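Side-chain contacts in penicillin binding protein 2X (Streptococcus thermophilus, PDB 5U47), which probably forms the peptide cross-links between glycan strands of septal peptidoglycan and is the kind of transpeptidase that beta-lactams inactivate by acylating an essential serine: residues A102-F107 against N200-T205; T384-V389 against T415-L420; R421-I426 against I542-V547. The protein carries 1 engineered substitution. All coordinates share one frame; numbering follows the deposited sequence. Where two conformers were deposited one is given.

Interaction 1: residues A102-F107 against N200-T205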
ATOM      1  N   ALA A 102      -9.872 -47.898  16.044  1.00 70.79           N
ATOM      2  CA  ALA A 102     -10.182 -46.621  15.392  1.00 67.19           C
ATOM      3  C   ALA A 102     -11.681 -46.334  15.348  1.00 64.73           C
ATOM      4  O   ALA A 102     -12.502 -47.256  15.206  1.00 64.90           O
ATOM      5  CB  ALA A 102      -9.618 -46.608  13.981  1.00 67.49           C
ATOM      6  N   TYR A 103     -12.028 -45.051  15.463  1.00 59.70           N
ATOM      7  CA  TYR A 103     -13.417 -44.621  15.419  1.00 56.61           C
ATOM      8  C   TYR A 103     -13.687 -44.154  13.990  1.00 53.48           C
ATOM      9  O   TYR A 103     -14.540 -44.711  13.280  1.00 51.49           O
ATOM     10  CB  TYR A 103     -13.685 -43.501  16.440  1.00 57.25           C
ATOM     11  CG  TYR A 103     -15.145 -43.409  16.863  1.00 58.66           C
ATOM     12  CD1 TYR A 103     -16.121 -42.929  15.990  1.00 58.45           C
ATOM     13  CD2 TYR A 103     -15.550 -43.810  18.147  1.00 61.51           C
ATOM     14  CE1 TYR A 103     -17.461 -42.852  16.376  1.00 59.15           C
ATOM     15  CE2 TYR A 103     -16.885 -43.737  18.542  1.00 60.88           C
ATOM     16  CZ  TYR A 103     -17.841 -43.257  17.653  1.00 60.25           C
ATOM     17  OH  TYR A 103     -19.174 -43.171  18.021  1.00 61.12           O
ATOM     18  N   GLN A 104     -12.924 -43.148  13.577  1.00 49.34           N
ATOM     19  CA  GLN A 104     -13.009 -42.583  12.251  1.00 48.38           C
ATOM     20  C   GLN A 104     -11.613 -42.597  11.661  1.00 47.89           C
ATOM     21  O   GLN A 104     -10.655 -42.206  12.327  1.00 46.55           O
ATOM     22  CB  GLN A 104     -13.521 -41.140  12.332  1.00 46.54           C
ATOM     23  CG  GLN A 104     -13.832 -40.503  10.988  1.00 45.61           C
ATOM     24  CD  GLN A 104     -14.399 -39.094  11.133  1.00 44.33           C
ATOM     25  OE1 GLN A 104     -13.855 -38.272  11.869  1.00 43.18           O
ATOM     26  NE2 GLN A 104     -15.483 -38.809  10.415  1.00 43.03           N
ATOM     27  N   VAL A 105     -11.508 -43.027  10.409  1.00 48.70           N
ATOM     28  CA  VAL A 105     -10.221 -43.089   9.733  1.00 50.92           C
ATOM     29  C   VAL A 105     -10.205 -42.210   8.480  1.00 50.68           C
ATOM     30  O   VAL A 105     -11.259 -41.907   7.896  1.00 48.57           O
ATOM     31  CB  VAL A 105      -9.851 -44.543   9.365  1.00 53.51           C
ATOM     32  CG1 VAL A 105      -9.962 -45.435  10.600  1.00 55.04           C
ATOM     33  CG2 VAL A 105     -10.740 -45.080   8.240  1.00 55.04           C
ATOM     34  N   SER A 106      -8.999 -41.811   8.084  1.00 50.58           N
ATOM     35  CA  SER A 106      -8.776 -40.993   6.894  1.00 50.59           C
ATOM     36  C   SER A 106      -8.077 -41.851   5.830  1.00 50.37           C
ATOM     37  O   SER A 106      -7.873 -43.049   6.035  1.00 52.40           O
ATOM     38  CB  SER A 106      -7.972 -39.741   7.254  1.00 51.70           C
ATOM     39  OG  SER A 106      -6.736 -40.084   7.846  1.00 56.08           O
ATOM     40  N   PHE A 107      -7.708 -41.247   4.705  1.00 47.97           N
ATOM     41  CA  PHE A 107      -7.134 -42.001   3.594  1.00 49.51           C
ATOM     42  C   PHE A 107      -5.915 -41.344   2.940  1.00 50.26           C
ATOM     43  O   PHE A 107      -5.700 -41.484   1.731  1.00 50.25           O
ATOM     44  CB  PHE A 107      -8.246 -42.283   2.563  1.00 49.25           C
ATOM     45  CG  PHE A 107      -9.351 -43.155   3.097  1.00 49.20           C
ATOM     46  CD1 PHE A 107     -10.446 -42.600   3.760  1.00 49.02           C
ATOM     47  CD2 PHE A 107      -9.288 -44.534   2.963  1.00 49.84           C
ATOM     48  CE1 PHE A 107     -11.453 -43.409   4.267  1.00 49.85           C
ATOM     49  CE2 PHE A 107     -10.291 -45.343   3.471  1.00 50.76           C
ATOM     50  CZ  PHE A 107     -11.377 -44.784   4.121  1.00 50.00           C
ATOM     51  N   ASN A 200     -13.008 -36.590  21.495  1.00 72.41           N
ATOM     52  CA  ASN A 200     -12.382 -36.168  20.233  1.00 69.38           C
ATOM     53  C   ASN A 200     -13.419 -35.916  19.140  1.00 64.61           C
ATOM     54  O   ASN A 200     -14.336 -36.710  18.950  1.00 63.00           O
ATOM     55  CB  ASN A 200     -11.391 -37.222  19.742  1.00 72.53           C
ATOM     56  CG  ASN A 200     -10.310 -37.530  20.760  1.00 77.35           C
ATOM     57  OD1 ASN A 200      -9.746 -36.627  21.376  1.00 80.79           O
ATOM     58  ND2 ASN A 200     -10.004 -38.812  20.930  1.00 80.78           N
ATOM     59  N   THR A 201     -13.238 -34.820  18.406  1.00 59.16           N
ATOM     60  CA  THR A 201     -14.157 -34.421  17.343  1.00 55.84           C
ATOM     61  C   THR A 201     -14.158 -35.368  16.135  1.00 53.26           C
ATOM     62  O   THR A 201     -13.103 -35.692  15.607  1.00 54.70           O
ATOM     63  CB  THR A 201     -13.788 -33.008  16.833  1.00 55.23           C
ATOM     64  OG1 THR A 201     -13.801 -32.093  17.929  1.00 56.77           O
ATOM     65  CG2 THR A 201     -14.765 -32.522  15.780  1.00 54.49           C
ATOM     66  N   LEU A 202     -15.350 -35.803  15.715  1.00 51.66           N
ATOM     67  CA  LEU A 202     -15.523 -36.643  14.527  1.00 50.44           C
ATOM     68  C   LEU A 202     -15.727 -35.677  13.374  1.00 48.44           C
ATOM     69  O   LEU A 202     -16.675 -34.901  13.384  1.00 48.01           O
ATOM     70  CB  LEU A 202     -16.742 -37.556  14.657  1.00 51.30           C
ATOM     71  CG  LEU A 202     -16.759 -38.543  15.829  1.00 54.09           C
ATOM     72  CD1 LEU A 202     -18.036 -39.369  15.809  1.00 54.42           C
ATOM     73  CD2 LEU A 202     -15.538 -39.455  15.792  1.00 56.07           C
ATOM     74  N   LEU A 203     -14.839 -35.711  12.387  1.00 47.20           N
ATOM     75  CA  LEU A 203     -14.913 -34.772  11.271  1.00 45.40           C
ATOM     76  C   LEU A 203     -15.952 -35.158  10.210  1.00 44.50           C
ATOM     77  O   LEU A 203     -16.247 -36.344   9.995  1.00 42.92           O
ATOM     78  CB  LEU A 203     -13.526 -34.581  10.654  1.00 46.62           C
ATOM     79  CG  LEU A 203     -12.472 -33.992  11.609  1.00 47.55           C
ATOM     80  CD1 LEU A 203     -11.083 -34.053  10.994  1.00 48.42           C
ATOM     81  CD2 LEU A 203     -12.815 -32.564  12.022  1.00 47.93           C
ATOM     82  N   GLY A 204     -16.527 -34.125   9.585  1.00 42.12           N
ATOM     83  CA  GLY A 204     -17.535 -34.287   8.538  1.00 42.66           C
ATOM     84  C   GLY A 204     -18.965 -34.532   8.999  1.00 45.10           C
ATOM     85  O   GLY A 204     -19.870 -34.596   8.170  1.00 45.63           O
ATOM     86  N   THR A 205     -19.170 -34.615  10.314  1.00 45.95           N
ATOM     87  CA  THR A 205     -20.481 -34.913  10.907  1.00 48.81           C
ATOM     88  C   THR A 205     -21.314 -33.709  11.348  1.00 49.62           C
ATOM     89  O   THR A 205     -22.458 -33.882  11.763  1.00 50.02           O
ATOM     90  CB  THR A 205     -20.287 -35.782  12.173  1.00 49.90           C
ATOM     91  OG1 THR A 205     -19.440 -35.086  13.112  1.00 51.21           O
ATOM     92  CG2 THR A 205     -19.678 -37.107  11.810  1.00 50.41           C
TER

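Interaction 2: residues T384-V389 against T415-L420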
ATOM      1  N   THR A 384       1.908   8.384   6.669  1.00 24.27           N
ATOM      2  CA  THR A 384       0.719   8.694   5.874  1.00 23.32           C
ATOM      3  C   THR A 384      -0.565   8.162   6.543  1.00 23.28           C
ATOM      4  O   THR A 384      -1.638   8.756   6.405  1.00 24.05           O
ATOM      5  CB  THR A 384       0.823   8.126   4.441  1.00 23.33           C
ATOM      6  OG1 THR A 384       0.736   6.686   4.446  1.00 22.65           O
ATOM      7  CG2 THR A 384       2.131   8.569   3.771  1.00 23.50           C
ATOM      8  N   ARG A 385      -0.439   7.062   7.278  1.00 22.90           N
ATOM      9  CA  ARG A 385      -1.584   6.376   7.895  1.00 23.49           C
ATOM     10  C   ARG A 385      -2.602   6.046   6.799  1.00 22.49           C
ATOM     11  O   ARG A 385      -3.803   6.149   7.003  1.00 22.26           O
ATOM     12  CB  ARG A 385      -2.210   7.224   8.992  1.00 24.81           C
ATOM     13  CG  ARG A 385      -1.179   7.789   9.942  1.00 26.45           C
ATOM     14  CD  ARG A 385      -1.830   8.365  11.164  1.00 27.50           C
ATOM     15  NE  ARG A 385      -0.843   8.961  12.064  1.00 29.30           N
ATOM     16  CZ  ARG A 385      -0.600  10.262  12.222  1.00 30.99           C
ATOM     17  NH1 ARG A 385      -1.294  11.193  11.568  1.00 30.91           N
ATOM     18  NH2 ARG A 385       0.330  10.637  13.089  1.00 33.93           N
ATOM     19  N   PHE A 386      -2.088   5.592   5.650  1.00 21.46           N
ATOM     20  CA  PHE A 386      -2.921   5.346   4.493  1.00 21.08           C
ATOM     21  C   PHE A 386      -3.737   4.054   4.519  1.00 21.80           C
ATOM     22  O   PHE A 386      -4.562   3.856   3.632  1.00 22.41           O
ATOM     23  CB  PHE A 386      -2.155   5.540   3.164  1.00 19.96           C
ATOM     24  CG  PHE A 386      -1.263   4.413   2.745  1.00 20.76           C
ATOM     25  CD1 PHE A 386      -0.457   3.728   3.639  1.00 20.33           C
ATOM     26  CD2 PHE A 386      -1.120   4.128   1.371  1.00 20.76           C
ATOM     27  CE1 PHE A 386       0.406   2.753   3.198  1.00 20.25           C
ATOM     28  CE2 PHE A 386      -0.269   3.139   0.931  1.00 19.58           C
ATOM     29  CZ  PHE A 386       0.490   2.445   1.857  1.00 20.61           C
ATOM     30  N   GLY A 387      -3.518   3.211   5.522  1.00 20.73           N
ATOM     31  CA  GLY A 387      -4.310   2.018   5.705  1.00 22.16           C
ATOM     32  C   GLY A 387      -3.551   0.765   6.048  1.00 22.68           C
ATOM     33  O   GLY A 387      -4.148  -0.194   6.499  1.00 24.50           O
ATOM     34  N   MET A 388      -2.246   0.758   5.833  1.00 23.17           N
ATOM     35  CA  MET A 388      -1.468  -0.434   6.118  1.00 25.85           C
ATOM     36  C   MET A 388      -0.977  -0.441   7.552  1.00 28.82           C
ATOM     37  O   MET A 388      -0.734   0.626   8.131  1.00 30.92           O
ATOM     38  CB  MET A 388      -0.241  -0.515   5.213  1.00 24.65           C
ATOM     39  CG  MET A 388      -0.539  -0.721   3.754  1.00 26.59           C
ATOM     40  SD  MET A 388      -1.237  -2.346   3.367  1.00 27.29           S
ATOM     41  CE  MET A 388      -1.216  -2.286   1.576  1.00 27.42           C
ATOM     42  N   VAL A 389      -0.855  -1.626   8.144  0.50 29.78           N
ATOM     43  CA  VAL A 389      -0.285  -1.730   9.488  0.50 31.62           C
ATOM     44  C   VAL A 389       1.222  -1.924   9.333  0.50 31.97           C
ATOM     45  O   VAL A 389       1.683  -2.492   8.338  0.50 31.63           O
ATOM     46  CB  VAL A 389      -0.916  -2.857  10.329  0.50 33.80           C
ATOM     47  CG1 VAL A 389      -2.418  -2.615  10.474  0.50 34.63           C
ATOM     48  CG2 VAL A 389      -0.631  -4.220   9.729  0.50 34.06           C
ATOM     49  N   THR A 415       9.920   7.143   3.744  1.00 22.93           N
ATOM     50  CA  THR A 415       9.403   5.911   3.195  1.00 22.40           C
ATOM     51  C   THR A 415       8.982   6.258   1.774  1.00 22.50           C
ATOM     52  O   THR A 415       8.782   7.436   1.430  1.00 21.70           O
ATOM     53  CB  THR A 415       8.154   5.390   3.928  1.00 22.84           C
ATOM     54  OG1 THR A 415       7.127   6.382   3.870  1.00 21.56           O
ATOM     55  CG2 THR A 415       8.476   5.103   5.352  1.00 24.24           C
ATOM     56  N   GLN A 416       8.835   5.233   0.943  1.00 22.59           N
ATOM     57  CA  GLN A 416       8.419   5.432  -0.440  1.00 21.81           C
ATOM     58  C   GLN A 416       7.072   6.134  -0.489  1.00 22.44           C
ATOM     59  O   GLN A 416       6.862   7.054  -1.301  1.00 20.66           O
ATOM     60  CB  GLN A 416       8.321   4.087  -1.194  1.00 22.82           C
ATOM     61  CG  GLN A 416       7.788   4.301  -2.620  1.00 23.98           C
ATOM     62  CD  GLN A 416       7.594   3.062  -3.453  1.00 24.37           C
ATOM     63  OE1 GLN A 416       7.073   3.162  -4.567  1.00 26.05           O
ATOM     64  NE2 GLN A 416       7.965   1.891  -2.930  1.00 24.03           N
ATOM     65  N   VAL A 417       6.154   5.708   0.376  1.00 20.04           N
ATOM     66  CA  VAL A 417       4.814   6.294   0.363  1.00 20.19           C
ATOM     67  C   VAL A 417       4.831   7.788   0.780  1.00 20.28           C
ATOM     68  O   VAL A 417       4.008   8.554   0.300  1.00 20.09           O
ATOM     69  CB  VAL A 417       3.799   5.422   1.111  1.00 20.31           C
ATOM     70  CG1 VAL A 417       4.076   5.435   2.617  1.00 20.78           C
ATOM     71  CG2 VAL A 417       2.372   5.844   0.775  1.00 20.38           C
ATOM     72  N   GLN A 418       5.772   8.203   1.638  1.00 20.47           N
ATOM     73  CA  GLN A 418       5.927   9.644   1.960  1.00 21.51           C
ATOM     74  C   GLN A 418       6.376  10.431   0.717  1.00 22.13           C
ATOM     75  O   GLN A 418       5.892  11.542   0.447  1.00 21.33           O
ATOM     76  CB  GLN A 418       6.900   9.855   3.110  1.00 20.96           C
ATOM     77  CG  GLN A 418       6.330   9.459   4.456  1.00 21.89           C
ATOM     78  CD  GLN A 418       7.333   9.587   5.571  1.00 23.53           C
ATOM     79  OE1 GLN A 418       8.515   9.270   5.392  1.00 25.02           O
ATOM     80  NE2 GLN A 418       6.865  10.015   6.746  1.00 23.07           N
ATOM     81  N   MET A 419       7.280   9.835  -0.066  1.00 21.90           N
ATOM     82  CA  MET A 419       7.701  10.477  -1.296  1.00 21.80           C
ATOM     83  C   MET A 419       6.535  10.590  -2.272  1.00 21.56           C
ATOM     84  O   MET A 419       6.344  11.628  -2.890  1.00 20.78           O
ATOM     85  CB  MET A 419       8.879   9.736  -1.946  1.00 23.12           C
ATOM     86  CG  MET A 419      10.166   9.780  -1.118  1.00 24.20           C
ATOM     87  SD  MET A 419      10.763  11.454  -0.771  1.00 26.76           S
ATOM     88  CE  MET A 419      11.142  12.067  -2.407  1.00 26.88           C
ATOM     89  N   LEU A 420       5.753   9.521  -2.414  1.00 21.81           N
ATOM     90  CA  LEU A 420       4.604   9.544  -3.324  1.00 22.20           C
ATOM     91  C   LEU A 420       3.621  10.641  -2.936  1.00 21.53           C
ATOM     92  O   LEU A 420       3.123  11.359  -3.796  1.00 20.82           O
ATOM     93  CB  LEU A 420       3.893   8.179  -3.361  1.00 21.32           C
ATOM     94  CG  LEU A 420       4.734   6.994  -3.904  1.00 22.11           C
ATOM     95  CD1 LEU A 420       3.937   5.697  -3.792  1.00 22.51           C
ATOM     96  CD2 LEU A 420       5.149   7.220  -5.357  1.00 22.09           C
TER

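Interaction 3: residues R421-I426 against I542-V547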
ATOM      1  N   ARG A 421       3.348  10.735  -1.642  1.00 20.83           N
ATOM      2  CA  ARG A 421       2.437  11.741  -1.113  1.00 21.71           C
ATOM      3  C   ARG A 421       2.937  13.159  -1.478  1.00 21.18           C
ATOM      4  O   ARG A 421       2.166  13.992  -1.951  1.00 21.14           O
ATOM      5  CB  ARG A 421       2.332  11.589   0.398  1.00 21.40           C
ATOM      6  CG  ARG A 421       1.472  12.627   1.082  1.00 22.40           C
ATOM      7  CD  ARG A 421       1.372  12.384   2.586  1.00 23.15           C
ATOM      8  NE  ARG A 421       2.687  12.415   3.198  1.00 24.23           N
ATOM      9  CZ  ARG A 421       2.968  12.161   4.482  1.00 24.80           C
ATOM     10  NH1 ARG A 421       4.226  12.201   4.881  1.00 26.28           N
ATOM     11  NH2 ARG A 421       2.033  11.866   5.361  1.00 25.75           N
ATOM     12  N   ALA A 422       4.226  13.401  -1.293  1.00 20.43           N
ATOM     13  CA  ALA A 422       4.829  14.705  -1.597  1.00 22.59           C
ATOM     14  C   ALA A 422       4.744  14.993  -3.086  1.00 24.30           C
ATOM     15  O   ALA A 422       4.414  16.124  -3.486  1.00 23.73           O
ATOM     16  CB  ALA A 422       6.277  14.746  -1.124  1.00 23.30           C
ATOM     17  N   PHE A 423       5.021  13.965  -3.907  1.00 23.05           N
ATOM     18  CA  PHE A 423       4.951  14.126  -5.358  1.00 22.60           C
ATOM     19  C   PHE A 423       3.552  14.516  -5.849  1.00 23.26           C
ATOM     20  O   PHE A 423       3.430  15.216  -6.867  1.00 22.00           O
ATOM     21  CB  PHE A 423       5.406  12.870  -6.118  1.00 23.31           C
ATOM     22  CG  PHE A 423       6.877  12.533  -5.963  1.00 23.87           C
ATOM     23  CD1 PHE A 423       7.857  13.520  -6.002  1.00 25.32           C
ATOM     24  CD2 PHE A 423       7.280  11.210  -5.875  1.00 24.33           C
ATOM     25  CE1 PHE A 423       9.217  13.190  -5.897  1.00 26.11           C
ATOM     26  CE2 PHE A 423       8.631  10.878  -5.766  1.00 24.59           C
ATOM     27  CZ  PHE A 423       9.592  11.871  -5.771  1.00 24.57           C
ATOM     28  N   THR A 424       2.498  14.099  -5.141  1.00 21.45           N
ATOM     29  CA  THR A 424       1.161  14.453  -5.597  1.00 21.68           C
ATOM     30  C   THR A 424       0.934  15.971  -5.605  1.00 21.83           C
ATOM     31  O   THR A 424       0.170  16.446  -6.427  1.00 22.89           O
ATOM     32  CB  THR A 424       0.001  13.787  -4.796  1.00 21.36           C
ATOM     33  OG1 THR A 424       0.056  14.194  -3.423  1.00 21.85           O
ATOM     34  CG2 THR A 424       0.056  12.317  -4.882  1.00 21.66           C
ATOM     35  N   ALA A 425       1.571  16.725  -4.696  1.00 22.22           N
ATOM     36  CA  ALA A 425       1.383  18.174  -4.658  1.00 23.16           C
ATOM     37  C   ALA A 425       2.017  18.808  -5.900  1.00 24.81           C
ATOM     38  O   ALA A 425       1.519  19.773  -6.444  1.00 24.70           O
ATOM     39  CB  ALA A 425       1.973  18.767  -3.395  1.00 24.23           C
ATOM     40  N   ILE A 426       3.112  18.225  -6.363  1.00 25.17           N
ATOM     41  CA  ILE A 426       3.776  18.707  -7.561  1.00 25.15           C
ATOM     42  C   ILE A 426       2.909  18.433  -8.790  1.00 26.40           C
ATOM     43  O   ILE A 426       2.771  19.308  -9.641  1.00 25.72           O
ATOM     44  CB  ILE A 426       5.148  18.037  -7.708  1.00 25.60           C
ATOM     45  CG1 ILE A 426       6.031  18.342  -6.488  1.00 25.94           C
ATOM     46  CG2 ILE A 426       5.830  18.460  -9.014  1.00 26.54           C
ATOM     47  CD1 ILE A 426       6.433  19.790  -6.336  1.00 27.80           C
ATOM     48  N   ILE A 542       2.089   9.489 -12.288  1.00 21.37           N
ATOM     49  CA  ILE A 542       3.359   9.668 -11.611  1.00 22.32           C
ATOM     50  C   ILE A 542       3.945   8.257 -11.486  1.00 21.65           C
ATOM     51  O   ILE A 542       3.224   7.297 -11.152  1.00 20.29           O
ATOM     52  CB  ILE A 542       3.203  10.172 -10.153  1.00 23.28           C
ATOM     53  CG1 ILE A 542       2.483  11.517 -10.095  1.00 24.57           C
ATOM     54  CG2 ILE A 542       4.573  10.306  -9.475  1.00 24.76           C
ATOM     55  CD1 ILE A 542       1.953  11.839  -8.700  1.00 26.07           C
ATOM     56  N   MET A 543       5.235   8.134 -11.742  1.00 21.00           N
ATOM     57  CA  MET A 543       5.924   6.870 -11.535  1.00 20.58           C
ATOM     58  C   MET A 543       7.197   7.129 -10.739  1.00 20.09           C
ATOM     59  O   MET A 543       7.922   8.097 -10.999  1.00 21.02           O
ATOM     60  CB  MET A 543       6.227   6.186 -12.857  1.00 21.48           C
ATOM     61  CG  MET A 543       6.788   4.796 -12.676  1.00 22.56           C
ATOM     62  SD  MET A 543       6.819   3.889 -14.231  1.00 23.56           S
ATOM     63  CE  MET A 543       7.259   2.277 -13.603  1.00 23.36           C
ATOM     64  N   TYR A 544       7.469   6.265  -9.775  1.00 19.67           N
ATOM     65  CA  TYR A 544       8.662   6.382  -8.925  1.00 20.10           C
ATOM     66  C   TYR A 544       9.358   5.041  -8.885  1.00 19.76           C
ATOM     67  O   TYR A 544       8.732   4.019  -8.559  1.00 18.66           O
ATOM     68  CB  TYR A 544       8.241   6.838  -7.532  1.00 21.25           C
ATOM     69  CG  TYR A 544       9.333   7.010  -6.499  1.00 21.77           C
ATOM     70  CD1 TYR A 544      10.464   7.775  -6.761  1.00 22.28           C
ATOM     71  CD2 TYR A 544       9.169   6.531  -5.215  1.00 22.93           C
ATOM     72  CE1 TYR A 544      11.435   7.982  -5.791  1.00 23.21           C
ATOM     73  CE2 TYR A 544      10.144   6.725  -4.241  1.00 23.16           C
ATOM     74  CZ  TYR A 544      11.268   7.461  -4.529  1.00 23.11           C
ATOM     75  OH  TYR A 544      12.236   7.661  -3.562  1.00 24.13           O
ATOM     76  N   VAL A 545      10.652   5.044  -9.201  1.00 19.84           N
ATOM     77  CA  VAL A 545      11.450   3.825  -9.262  1.00 21.30           C
ATOM     78  C   VAL A 545      12.712   3.989  -8.455  1.00 22.27           C
ATOM     79  O   VAL A 545      13.324   5.064  -8.496  1.00 22.67           O
ATOM     80  CB  VAL A 545      11.817   3.502 -10.728  1.00 21.63           C
ATOM     81  CG1 VAL A 545      12.658   2.236 -10.825  1.00 22.32           C
ATOM     82  CG2 VAL A 545      10.559   3.366 -11.557  1.00 21.45           C
ATOM     83  N   THR A 546      13.098   2.938  -7.722  1.00 22.52           N
ATOM     84  CA  THR A 546      14.321   2.930  -6.937  1.00 24.16           C
ATOM     85  C   THR A 546      15.032   1.583  -7.111  1.00 24.84           C
ATOM     86  O   THR A 546      14.399   0.579  -7.374  1.00 25.13           O
ATOM     87  CB  THR A 546      14.073   3.123  -5.415  1.00 26.29           C
ATOM     88  OG1 THR A 546      13.562   1.909  -4.833  1.00 27.26           O
ATOM     89  CG2 THR A 546      13.100   4.295  -5.128  1.00 25.89           C
ATOM     90  N   VAL A 547      16.352   1.603  -6.993  1.00 25.11           N
ATOM     91  CA  VAL A 547      17.189   0.419  -7.010  1.00 25.81           C
ATOM     92  C   VAL A 547      18.372   0.715  -6.081  1.00 27.20           C
ATOM     93  O   VAL A 547      19.025   1.771  -6.194  1.00 26.50           O
ATOM     94  CB  VAL A 547      17.666   0.011  -8.433  1.00 26.45           C
ATOM     95  CG1 VAL A 547      18.445   1.118  -9.105  1.00 27.34           C
ATOM     96  CG2 VAL A 547      18.504  -1.264  -8.370  1.00 27.67           C
TER

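Interaction 1: residues A102-F107 against N200-T205
Gln104 grips the backbone of Leu203 with both ends of its side-chain amide, a worked example of how a carboxamide can stand in for the backbone of a partner strand. From CB the chain runs out almost straight: CG is anti to the backbone N (chi1 -172°), and CD continues that extension (chi2 177°), which carries the amide clear of its own strand. CB and CG do not touch the turn; the side chain packs on Tyr53 and Ile55 of strand 42-55. At CD the amide reaches the other segment and divides its work. OE1 accepts from Leu203 N at 2.8 Å, with the donor in the carbonyl plane on a lone pair, although the N-H itself points rather askew (137°). Beside that bond, the same OE1 lies 3.5 Å from Leu202 CA. NE2, the other arm of the amide, donates to the O of the same residue, Leu203, at 2.6 Å, a short bond that is also in the carbonyl plane and on a lone pair.

The paired bonds fix the rotation of the amide. They join strand 104-105, which pairs antiparallel with strand 42-55 in a mixed sheet, to a type II beta turn from Leu202 to Thr205, both within the penicillin-binding protein dimerisation region. Gly204 takes the positive phi of that turn, and Thr205 OG1 donates to Leu202 O at 2.8 Å from above the carbonyl plane. Next to the amide, Tyr103 and Leu202 cross at about a right angle: Leu202 CD2 meets Tyr103 CD1 at 3.5 Å.

Interaction 2: residues T384-V389 against T415-L420
One face of the Phe386 ring is covered by Val417 CG2, a CH-pi contact in which a helix supplies the methyl and a loop supplies the ring. The methyl carbon sits 4.0 Å from the ring centroid and only 17° off the ring normal, displaced a little toward the rim on the side of CD2, CE2 and CZ; its closest ring atom is Phe386 CE2, at 3.8 Å. Elsewhere the same ring forms an edge-to-face pair with Phe437. Val417 turns both methyls to the loop: CG2, anti to the backbone N, lies chiefly on the ring, while CG1 meets Thr384 CG2 tip to tip at 3.9 Å.

Thr384 CG2 also lies near the backbone of the first helical turn, 4.2 Å from Gln418 N. The threonine hydroxyl has its main partner elsewhere: OG1 is hydrogen-bonded to Glu391 OE2 and receives a weak bond from Phe386 N.

Val417 stands in the opening turn of helix 416-427, within the transpeptidase family region, and that turn is closed by a capping box. Gln418 N donates to the N-cap side chain, Thr415 OG1, at 3.2 Å, and Thr415 N donates back to Gln418 OE1 at 3.0 Å. Gln418 NE2 bonds the carbonyl oxygens of Ile382 and Ser393, so one buried amide completes the capping box through OE1 and, through NE2, ties the helix to the chain flanking the 384-389 loop.

The direct contact therefore rests on dispersion between methyls and a ring, while the directional bonds lie within and beside each segment and probably limit how far either side can shift.

Interaction 3: residues R421-I426 against I542-V547
Phe423 reaches from helix 416-427 to Tyr544 on strand 541-548, where the two rings make a T-shaped pair. Two residues earlier, Arg421 looks away from the strand, its NH1 bonded to Ile382 O. At Phe423 the side chain points toward the sheet, with CG anti to the carbonyl carbon and beside the backbone N (chi1 -67°). Its CB lies 4.3 Å from Ile542 CG2. The edge of its ring, led by CE2, then meets the face of Tyr544; Phe423 CE2 is 3.7 Å from Tyr544 CD1. The ring centroids are 5.4 Å apart and the planes stand at 69°. Thr546 CG2 covers the opposite face of Tyr544, leaving that ring between the helix and a residue of its own strand. The phenol is held at its far end as well, by a hydrogen bond between Tyr544 OH and Tyr291 OH.

This is helix-on-sheet packing in the transpeptidase fold, which belongs to the beta-lactamase clan: strand 541-548 is the middle strand of a five-stranded antiparallel sheet, and the helix segment runs roughly antiparallel to the strand, at 143° between N-to-C directions, with axes 9.9 Å apart at closest approach. Alternation along the strand turns Ile542 and Tyr544 toward the helix and Met543 away from it.

Thr424 follows and lends its backbone and methyl to Ile542, whose CD1 approaches Thr424 CA at 4.1 Å. Thr424 OG1 faces other work, donating to Arg421 O at 2.6 Å and pairing with Leu433 N. Further on, the end of Ile426 leads away from strand 541-548, and its side chain packs on Val299 and Met300 of helix 297-308 and on Met533 of the neighbouring strand.

How the interactions relate
Interactions 2 and 3 share helix 416-427: its first turn meets the 384-389 loop, and the following turns pack on strand 541-548. Their centres lie 12 Å apart, and they touch directly, for Gln416, Met419 and Leu420 all pack against Tyr544. Both are buried and apolar across the contact, one a methyl over a ring, the other an edge-to-face ring pair. Interaction 1 belongs to a different part of the chain, the dimerisation region, with its nearest atoms about 31 Å from interaction 2 and 46 Å from interaction 3. Only partly buried, it joins a short strand to a turn through a pair of polar bonds to the backbone, with a Tyr103-Leu202 contact beside them.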